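Local coordinates for protein putative methyltransferase (PDB 3LL7) that is a putative methyltransferase, so probably transfers methyl groups, and carries ferredoxin-like and THUMP-like domains, at residues Ala306-Ala311 and Ser323-Thr327; Ala363-Asn369 and Lys389-Thr395. Residues are numbered along the deposited sequence.

Interaction 1. Residues Ala306-Ala311 and Ser323-Thr327; sequences AFKTVA and SHLYT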
ATOM      1  N   ALA A 306      12.488   2.042  11.473  1.00  9.63           N
ATOM      2  CA  ALA A 306      13.538   1.121  11.932  1.00  8.93           C
ATOM      3  C   ALA A 306      14.946   1.657  11.583  1.00 10.24           C
ATOM      4  O   ALA A 306      15.796   0.901  11.110  1.00 10.02           O
ATOM      5  CB  ALA A 306      13.345  -0.283  11.275  1.00  9.15           C
ATOM      6  N   PHE A 307      15.190   2.935  11.851  1.00  9.62           N
ATOM      7  CA  PHE A 307      16.422   3.614  11.394  1.00  9.56           C
ATOM      8  C   PHE A 307      17.690   2.986  11.991  1.00  9.73           C
ATOM      9  O   PHE A 307      18.663   2.657  11.261  1.00  9.82           O
ATOM     10  CB  PHE A 307      16.344   5.101  11.773  1.00 10.56           C
ATOM     11  CG  PHE A 307      15.099   5.828  11.242  1.00 10.83           C
ATOM     12  CD1 PHE A 307      14.783   5.831   9.872  1.00 13.75           C
ATOM     13  CD2 PHE A 307      14.277   6.532  12.114  1.00 13.71           C
ATOM     14  CE1 PHE A 307      13.638   6.510   9.380  1.00  9.80           C
ATOM     15  CE2 PHE A 307      13.114   7.218  11.643  1.00 14.75           C
ATOM     16  CZ  PHE A 307      12.805   7.199  10.269  1.00 13.45           C
ATOM     17  N   LYS A 308      17.684   2.821  13.311  1.00  9.18           N
ATOM     18  CA  LYS A 308      18.802   2.229  14.029  1.00  9.05           C
ATOM     19  C   LYS A 308      18.773   0.714  13.968  1.00  9.54           C
ATOM     20  O   LYS A 308      19.827   0.065  13.833  1.00  9.04           O
ATOM     21  CB  LYS A 308      18.796   2.714  15.478  1.00  9.57           C
ATOM     22  CG  LYS A 308      18.977   4.214  15.583  1.00  9.48           C
ATOM     23  CD  LYS A 308      18.243   4.736  16.837  1.00 11.57           C
ATOM     24  CE  LYS A 308      18.827   4.232  18.099  1.00 11.86           C
ATOM     25  NZ  LYS A 308      17.949   4.569  19.312  1.00 10.47           N
ATOM     26  N   THR A 309      17.569   0.132  14.077  1.00  8.96           N
ATOM     27  CA  THR A 309      17.468  -1.327  14.118  1.00  9.08           C
ATOM     28  C   THR A 309      18.068  -1.995  12.866  1.00  8.12           C
ATOM     29  O   THR A 309      18.708  -3.032  12.967  1.00  8.41           O
ATOM     30  CB  THR A 309      16.008  -1.762  14.326  1.00  8.49           C
ATOM     31  OG1 THR A 309      15.524  -1.135  15.533  1.00 10.22           O
ATOM     32  CG2 THR A 309      15.909  -3.268  14.571  1.00  9.80           C
ATOM     33  N   VAL A 310      17.880  -1.400  11.703  1.00  8.57           N
ATOM     34  CA  VAL A 310      18.446  -2.002  10.492  1.00  9.53           C
ATOM     35  C   VAL A 310      19.975  -2.103  10.634  1.00  9.52           C
ATOM     36  O   VAL A 310      20.576  -3.132  10.308  1.00  8.40           O
ATOM     37  CB  VAL A 310      18.058  -1.234   9.213  1.00 10.47           C
ATOM     38  CG1 VAL A 310      18.817  -1.813   7.970  1.00 12.28           C
ATOM     39  CG2 VAL A 310      16.547  -1.283   8.968  1.00 13.25           C
ATOM     40  N   ALA A 311      20.615  -1.029  11.138  1.00  8.68           N
ATOM     41  CA  ALA A 311      22.091  -1.034  11.241  1.00  9.25           C
ATOM     42  C   ALA A 311      22.566  -2.096  12.266  1.00  8.99           C
ATOM     43  O   ALA A 311      23.559  -2.816  12.048  1.00  8.79           O
ATOM     44  CB  ALA A 311      22.579   0.377  11.647  1.00  9.23           C
ATOM     45  N   SER A 323      20.462  10.999   8.202  1.00  8.57           N
ATOM     46  CA  SER A 323      20.772  10.422   6.885  1.00  7.93           C
ATOM     47  C   SER A 323      20.429   8.932   6.893  1.00  9.01           C
ATOM     48  O   SER A 323      21.135   8.113   7.498  1.00  9.06           O
ATOM     49  CB  SER A 323      22.267  10.595   6.513  1.00  7.30           C
ATOM     50  OG  SER A 323      22.659  11.943   6.625  1.00  6.97           O
ATOM     51  N   HIS A 324      19.343   8.569   6.221  1.00  8.75           N
ATOM     52  CA  HIS A 324      18.899   7.199   6.300  1.00  8.89           C
ATOM     53  C   HIS A 324      19.568   6.386   5.201  1.00  8.18           C
ATOM     54  O   HIS A 324      18.940   5.982   4.216  1.00  8.86           O
ATOM     55  CB  HIS A 324      17.377   7.136   6.306  1.00  9.06           C
ATOM     56  CG  HIS A 324      16.759   7.964   7.402  1.00  8.92           C
ATOM     57  ND1 HIS A 324      17.336   8.074   8.652  1.00 10.39           N
ATOM     58  CD2 HIS A 324      15.627   8.712   7.445  1.00  9.93           C
ATOM     59  CE1 HIS A 324      16.580   8.841   9.415  1.00  8.60           C
ATOM     60  NE2 HIS A 324      15.534   9.236   8.706  1.00 10.08           N
ATOM     61  N   LEU A 325      20.882   6.235   5.377  1.00  8.87           N
ATOM     62  CA  LEU A 325      21.753   5.427   4.551  1.00  8.22           C
ATOM     63  C   LEU A 325      22.761   4.754   5.453  1.00  8.96           C
ATOM     64  O   LEU A 325      23.124   5.277   6.516  1.00  9.52           O
ATOM     65  CB  LEU A 325      22.587   6.318   3.583  1.00  9.58           C
ATOM     66  CG  LEU A 325      21.820   7.023   2.481  1.00 11.05           C
ATOM     67  CD1 LEU A 325      22.874   7.965   1.784  1.00 13.50           C
ATOM     68  CD2 LEU A 325      21.273   5.978   1.475  1.00 11.80           C
ATOM     69  N   TYR A 326      23.256   3.635   4.974  1.00  8.75           N
ATOM     70  CA  TYR A 326      24.179   2.784   5.716  1.00 10.03           C
ATOM     71  C   TYR A 326      25.384   2.474   4.869  1.00  9.62           C
ATOM     72  O   TYR A 326      25.321   2.561   3.632  1.00  9.13           O
ATOM     73  CB  TYR A 326      23.491   1.476   6.130  1.00  9.74           C
ATOM     74  CG  TYR A 326      22.195   1.730   6.828  1.00 11.33           C
ATOM     75  CD1 TYR A 326      22.142   1.937   8.218  1.00 13.58           C
ATOM     76  CD2 TYR A 326      21.022   1.815   6.091  1.00 12.23           C
ATOM     77  CE1 TYR A 326      20.914   2.186   8.861  1.00 13.00           C
ATOM     78  CE2 TYR A 326      19.797   2.070   6.711  1.00 14.07           C
ATOM     79  CZ  TYR A 326      19.752   2.260   8.079  1.00 13.41           C
ATOM     80  OH  TYR A 326      18.543   2.504   8.681  1.00 13.56           O
ATOM     81  N   THR A 327      26.456   2.030   5.533  1.00  9.20           N
ATOM     82  CA  THR A 327      27.662   1.643   4.823  1.00  8.47           C
ATOM     83  C   THR A 327      28.392   0.510   5.573  1.00  9.98           C
ATOM     84  O   THR A 327      28.249   0.367   6.791  1.00  9.86           O
ATOM     85  CB  THR A 327      28.599   2.867   4.590  1.00  8.98           C
ATOM     86  OG1 THR A 327      29.615   2.505   3.652  1.00  8.09           O
ATOM     87  CG2 THR A 327      29.258   3.330   5.890  1.00  7.75           C
TER
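Just ahead of helix 307-314, Ala306 offers its carbonyl oxygen to the N of Val310 (O to N, 3.2 Å), an i to i+4 bond that sets up the first turn; its methyl touches Leu301, Phe272 and Phe274. Phe307 makes two contacts with 323-327. Its ring lies on the imidazole of His324 as an offset stack, centroids 4.0 Å apart and planes only 10° from parallel, while Phe307 O accepts a short hydrogen bond of 2.6 Å from Tyr326 OH. A tyrosine suits this place because its long, flat ring crosses the 9.5 Å between the helix and strand axes and still ends in a donor. His324, the centre of an inverse gamma turn, also keeps a polar partner, its ND1 bonding to Lys318 NZ. Lys308 and Thr309 point away from the strand, and Glu279 accepts from the backbone N of Lys308 and from Thr309 OG1. Val310 turns toward the strand and sets CG1 over one face of the Tyr326 ring, and Ala311, whose CB is 3.7 Å from Tyr326 CE1, is small enough to let the ring come close. The two axes run nearly parallel, at 4°, an alpha/beta layering that fits the ferredoxin-like domain: helix 299-304 supplies Leu302 beside Phe307 and His324, while strand 323-328 lies between strands 317-320 and 293-297.

Interaction 2. Residues Ala363-Asn369 and Lys389-Thr395; sequences ASISCRN and KTLMGTT. With EDO (1,2-ethanediol), chain B; FMT (formic acid), chain J.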
ATOM      1  N   ALA A 363      23.509  10.139 -14.822  1.00  8.90           N
ATOM      2  CA  ALA A 363      23.206   9.437 -13.566  1.00  9.66           C
ATOM      3  C   ALA A 363      21.790   9.645 -13.080  1.00  9.84           C
ATOM      4  O   ALA A 363      21.178  10.648 -13.369  1.00 10.56           O
ATOM      5  CB  ALA A 363      24.177   9.875 -12.449  1.00  8.79           C
ATOM      6  N   SER A 364      21.292   8.684 -12.305  1.00  9.67           N
ATOM      7  CA  SER A 364      20.132   8.893 -11.454  1.00 10.22           C
ATOM      8  C   SER A 364      20.622   9.720 -10.276  1.00  9.15           C
ATOM      9  O   SER A 364      21.795   9.662  -9.941  1.00  8.89           O
ATOM     10  CB  SER A 364      19.612   7.541 -10.932  1.00 10.91           C
ATOM     11  OG  SER A 364      19.177   6.758 -12.047  1.00 14.42           O
ATOM     12  N   ILE A 365      19.738  10.521  -9.690  1.00  8.41           N
ATOM     13  CA  ILE A 365      20.119  11.347  -8.518  1.00  8.68           C
ATOM     14  C   ILE A 365      19.162  11.088  -7.368  1.00  8.76           C
ATOM     15  O   ILE A 365      17.921  11.100  -7.563  1.00  9.23           O
ATOM     16  CB  ILE A 365      20.142  12.834  -8.865  1.00  7.51           C
ATOM     17  CG1 ILE A 365      21.274  13.066  -9.895  1.00  9.35           C
ATOM     18  CG2 ILE A 365      20.343  13.727  -7.566  1.00  8.05           C
ATOM     19  CD1 ILE A 365      21.228  14.459 -10.586  1.00 10.98           C
ATOM     20  N   SER A 366      19.742  10.868  -6.185  1.00  8.85           N
ATOM     21  CA  SER A 366      18.962  10.698  -4.961  1.00  7.77           C
ATOM     22  C   SER A 366      19.547  11.600  -3.880  1.00  9.40           C
ATOM     23  O   SER A 366      20.705  12.052  -3.982  1.00  9.06           O
ATOM     24  CB  SER A 366      18.974   9.215  -4.514  1.00  9.82           C
ATOM     25  OG  SER A 366      18.178   8.419  -5.400  1.00 10.40           O
ATOM     26  N   CYS A 367      18.733  11.898  -2.871  1.00  9.02           N
ATOM     27  CA  CYS A 367      19.186  12.669  -1.713  1.00  9.69           C
ATOM     28  C   CYS A 367      18.658  12.056  -0.427  1.00  9.23           C
ATOM     29  O   CYS A 367      17.488  11.593  -0.387  1.00  9.72           O
ATOM     30  CB  CYS A 367      18.700  14.114  -1.833  1.00 10.63           C
ATOM     31  SG  CYS A 367      19.554  14.996  -3.128  1.00 13.08           S
ATOM     32  N   ARG A 368      19.522  11.992   0.580  1.00  8.68           N
ATOM     33  CA  ARG A 368      19.152  11.547   1.934  1.00  9.30           C
ATOM     34  C   ARG A 368      19.856  12.446   2.912  1.00  9.82           C
ATOM     35  O   ARG A 368      21.001  12.146   3.307  1.00 10.11           O
ATOM     36  CB  ARG A 368      19.551  10.084   2.226  1.00 10.02           C
ATOM     37  CG  ARG A 368      18.855   9.028   1.354  1.00 10.51           C
ATOM     38  CD  ARG A 368      17.409   8.849   1.790  1.00 10.22           C
ATOM     39  NE  ARG A 368      16.705   7.954   0.883  1.00 10.14           N
ATOM     40  CZ  ARG A 368      15.391   7.847   0.820  1.00 15.51           C
ATOM     41  NH1 ARG A 368      14.622   8.577   1.645  1.00 12.51           N
ATOM     42  NH2 ARG A 368      14.842   7.002  -0.059  1.00 16.37           N
ATOM     43  N   ASN A 369      19.150  13.500   3.323  1.00  9.87           N
ATOM     44  CA  ASN A 369      19.656  14.556   4.212  1.00 10.69           C
ATOM     45  C   ASN A 369      20.687  15.433   3.486  1.00 10.23           C
ATOM     46  O   ASN A 369      21.909  15.209   3.558  1.00 10.38           O
ATOM     47  CB  ASN A 369      20.189  13.960   5.525  1.00 11.34           C
ATOM     48  CG  ASN A 369      20.514  15.010   6.557  1.00 10.01           C
ATOM     49  OD1 ASN A 369      20.083  16.167   6.440  1.00 13.11           O
ATOM     50  ND2 ASN A 369      21.281  14.628   7.580  1.00  8.12           N
ATOM     51  N   LYS A 389      24.579   4.491 -13.036  1.00 13.23           N
ATOM     52  CA  LYS A 389      25.172   5.075 -11.834  1.00 12.89           C
ATOM     53  C   LYS A 389      24.173   5.970 -11.112  1.00 11.28           C
ATOM     54  O   LYS A 389      23.219   6.472 -11.715  1.00 11.37           O
ATOM     55  CB  LYS A 389      26.402   5.924 -12.198  1.00 13.44           C
ATOM     56  CG  LYS A 389      27.481   5.238 -13.056  1.00 16.37           C
ATOM     57  CD  LYS A 389      28.121   4.062 -12.370  1.00 18.56           C
ATOM     58  CE  LYS A 389      29.263   3.440 -13.218  1.00 22.05           C
ATOM     59  NZ  LYS A 389      30.516   4.249 -13.212  1.00 21.67           N
ATOM     60  N   THR A 390      24.431   6.220  -9.836  1.00 11.20           N
ATOM     61  CA  THR A 390      23.624   7.124  -9.026  1.00 10.83           C
ATOM     62  C   THR A 390      24.530   8.129  -8.330  1.00 11.54           C
ATOM     63  O   THR A 390      25.566   7.748  -7.777  1.00 11.67           O
ATOM     64  CB  THR A 390      22.840   6.345  -7.970  1.00 11.66           C
ATOM     65  OG1 THR A 390      21.914   5.482  -8.633  1.00 11.28           O
ATOM     66  CG2 THR A 390      22.056   7.276  -7.010  1.00 11.28           C
ATOM     67  N   LEU A 391      24.125   9.411  -8.353  1.00  9.48           N
ATOM     68  CA  LEU A 391      24.766  10.432  -7.516  1.00 10.08           C
ATOM     69  C   LEU A 391      23.857  10.630  -6.319  1.00  9.51           C
ATOM     70  O   LEU A 391      22.654  10.856  -6.495  1.00  8.88           O
ATOM     71  CB  LEU A 391      24.951  11.732  -8.292  1.00 10.29           C
ATOM     72  CG  LEU A 391      26.183  11.854  -9.184  1.00 15.45           C
ATOM     73  CD1 LEU A 391      26.018  13.062 -10.164  1.00 19.13           C
ATOM     74  CD2 LEU A 391      27.425  12.005  -8.255  1.00 15.11           C
HETATM   75  N   MSE A 392      24.417  10.507  -5.118  1.00  8.35           N
HETATM   76  CA  MSE A 392      23.640  10.544  -3.874  1.00  8.46           C
HETATM   77  C   MSE A 392      24.105  11.713  -3.009  1.00  7.62           C
HETATM   78  O   MSE A 392      25.270  11.779  -2.583  1.00  9.13           O
HETATM   79  CB  MSE A 392      23.802   9.209  -3.091  1.00  7.37           C
HETATM   80  CG  MSE A 392      23.240   9.263  -1.646  1.00  7.98           C
HETATM   81 SE   MSE A 392      21.316   9.152  -1.621  0.75  9.42          SE
HETATM   82  CE  MSE A 392      21.089   7.344  -2.223  1.00 10.40           C
ATOM     83  N   GLY A 393      23.216  12.639  -2.709  1.00  9.09           N
ATOM     84  CA  GLY A 393      23.602  13.736  -1.793  1.00  8.94           C
ATOM     85  C   GLY A 393      23.224  13.320  -0.381  1.00  9.67           C
ATOM     86  O   GLY A 393      22.109  12.892  -0.157  1.00 11.28           O
ATOM     87  N   THR A 394      24.142  13.471   0.565  1.00  9.19           N
ATOM     88  CA  THR A 394      23.888  13.048   1.937  1.00  8.69           C
ATOM     89  C   THR A 394      24.826  13.784   2.884  1.00  8.55           C
ATOM     90  O   THR A 394      25.599  14.648   2.435  1.00  8.67           O
ATOM     91  CB  THR A 394      23.970  11.495   2.061  1.00  8.20           C
ATOM     92  OG1 THR A 394      23.441  11.059   3.336  1.00  9.51           O
ATOM     93  CG2 THR A 394      25.389  10.991   1.873  1.00 10.54           C
ATOM     94  N   THR A 395      24.724  13.437   4.171  1.00  7.21           N
ATOM     95  CA  THR A 395      25.468  14.090   5.245  1.00  7.91           C
ATOM     96  C   THR A 395      26.091  13.022   6.117  1.00  7.81           C
ATOM     97  O   THR A 395      25.396  12.065   6.552  1.00  8.22           O
ATOM     98  CB  THR A 395      24.533  14.950   6.097  1.00  8.26           C
ATOM     99  OG1 THR A 395      23.839  15.872   5.248  1.00  9.36           O
ATOM    100  CG2 THR A 395      25.333  15.741   7.171  1.00  8.73           C
TER
HETATM  101  C1  EDO B 501      15.791  14.674   2.368  1.00 35.52           C
HETATM  102  O1  EDO B 501      16.255  13.403   2.800  1.00 29.80           O
HETATM  103  C2  EDO B 501      16.984  15.558   2.032  1.00 32.16           C
HETATM  104  O2  EDO B 501      17.100  16.594   2.996  1.00 29.91           O
HETATM  105  C   FMT J 510      21.402  17.420   9.887  1.00 38.69           C
HETATM  106  O1  FMT J 510      22.228  17.232   8.990  1.00 38.13           O
HETATM  107  O2  FMT J 510      20.270  16.929   9.906  1.00 38.81           O
HETATM  108  O   HOH W   1      21.165   5.139 -12.631  1.00 20.27           O
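Ser364 to Arg368 and Lys389 to Thr394 run parallel, their amides and carbonyls interlocking in a staggered ladder. Ser364 N donates to Lys389 O (3.0 Å) and Leu391 N to Ser364 O (2.8 Å); Ser366 N reaches Leu391 O (2.9 Å), Gly393 N reaches Ser366 O (2.9 Å), and Arg368 N closes the ladder on Gly393 O (2.8 Å). Lys389 O is used twice: a water that takes a bond from Ser364 OG (2.6 Å) gives one to Lys389 O (2.6 Å). The link through helix 374-381 makes this a beta-alpha-beta unit of the THUMP-like domain; Ile365 and Cys367 meet Leu377 of that helix, and Leu391 CB packs 4.2 Å from Ile365 CG1. An ideal CB on Gly393 would lie 3.5 Å from Cys367 SG, so its absence leaves room for the sulfur. Selenomethionine Met392 shares the other face with Ser366, its CE 3.6 Å from Ser366 CB. Beyond Arg368 N, side-chain hydroxyls are the donors: Thr394 OG1 to Arg368 O (2.7 Å) and Thr395 OG1, which also bonds to Lys401 NZ, to Asn369 O (2.6 Å). Arg368 and Lys389 lead their charged ends away from the partner strand, to salt bridges with Glu296 and Glu343. Asn369 N is satisfied by 1,2-ethanediol O1 (2.9 Å). Asn369 ND2 bonds to formic acid O1 (3.1 Å) and to Ser323 OG; both small molecules probably come from the crystallisation liquor.

Overall arrangement
Both interactions reach one seven-stranded mixed sheet: interaction 1 packs a helix against strand 323-328, interaction 2 pairs two of its strands. Interaction 1 is largely buried, built from ring stacking, apolar contact and one tyrosine hydroxyl; interaction 2, at the sheet's edge, buries more than twice the area (597 against 266 Å²), yet is only partly buried and dominated by backbone hydrogen bonds. Their centres lie about 16 Å apart, but Ser323 OG is 2.7 Å from Thr395 O and 3.2 Å from Asn369 ND2, both probable hydrogen bonds. Leu325 CD1 packs 3.5 Å from Thr394 OG1. The ferredoxin-like and THUMP-like parts share the sheet through strands 293-297 and 337-347, and touch again where 323-327 meets 363-369 and 389-395.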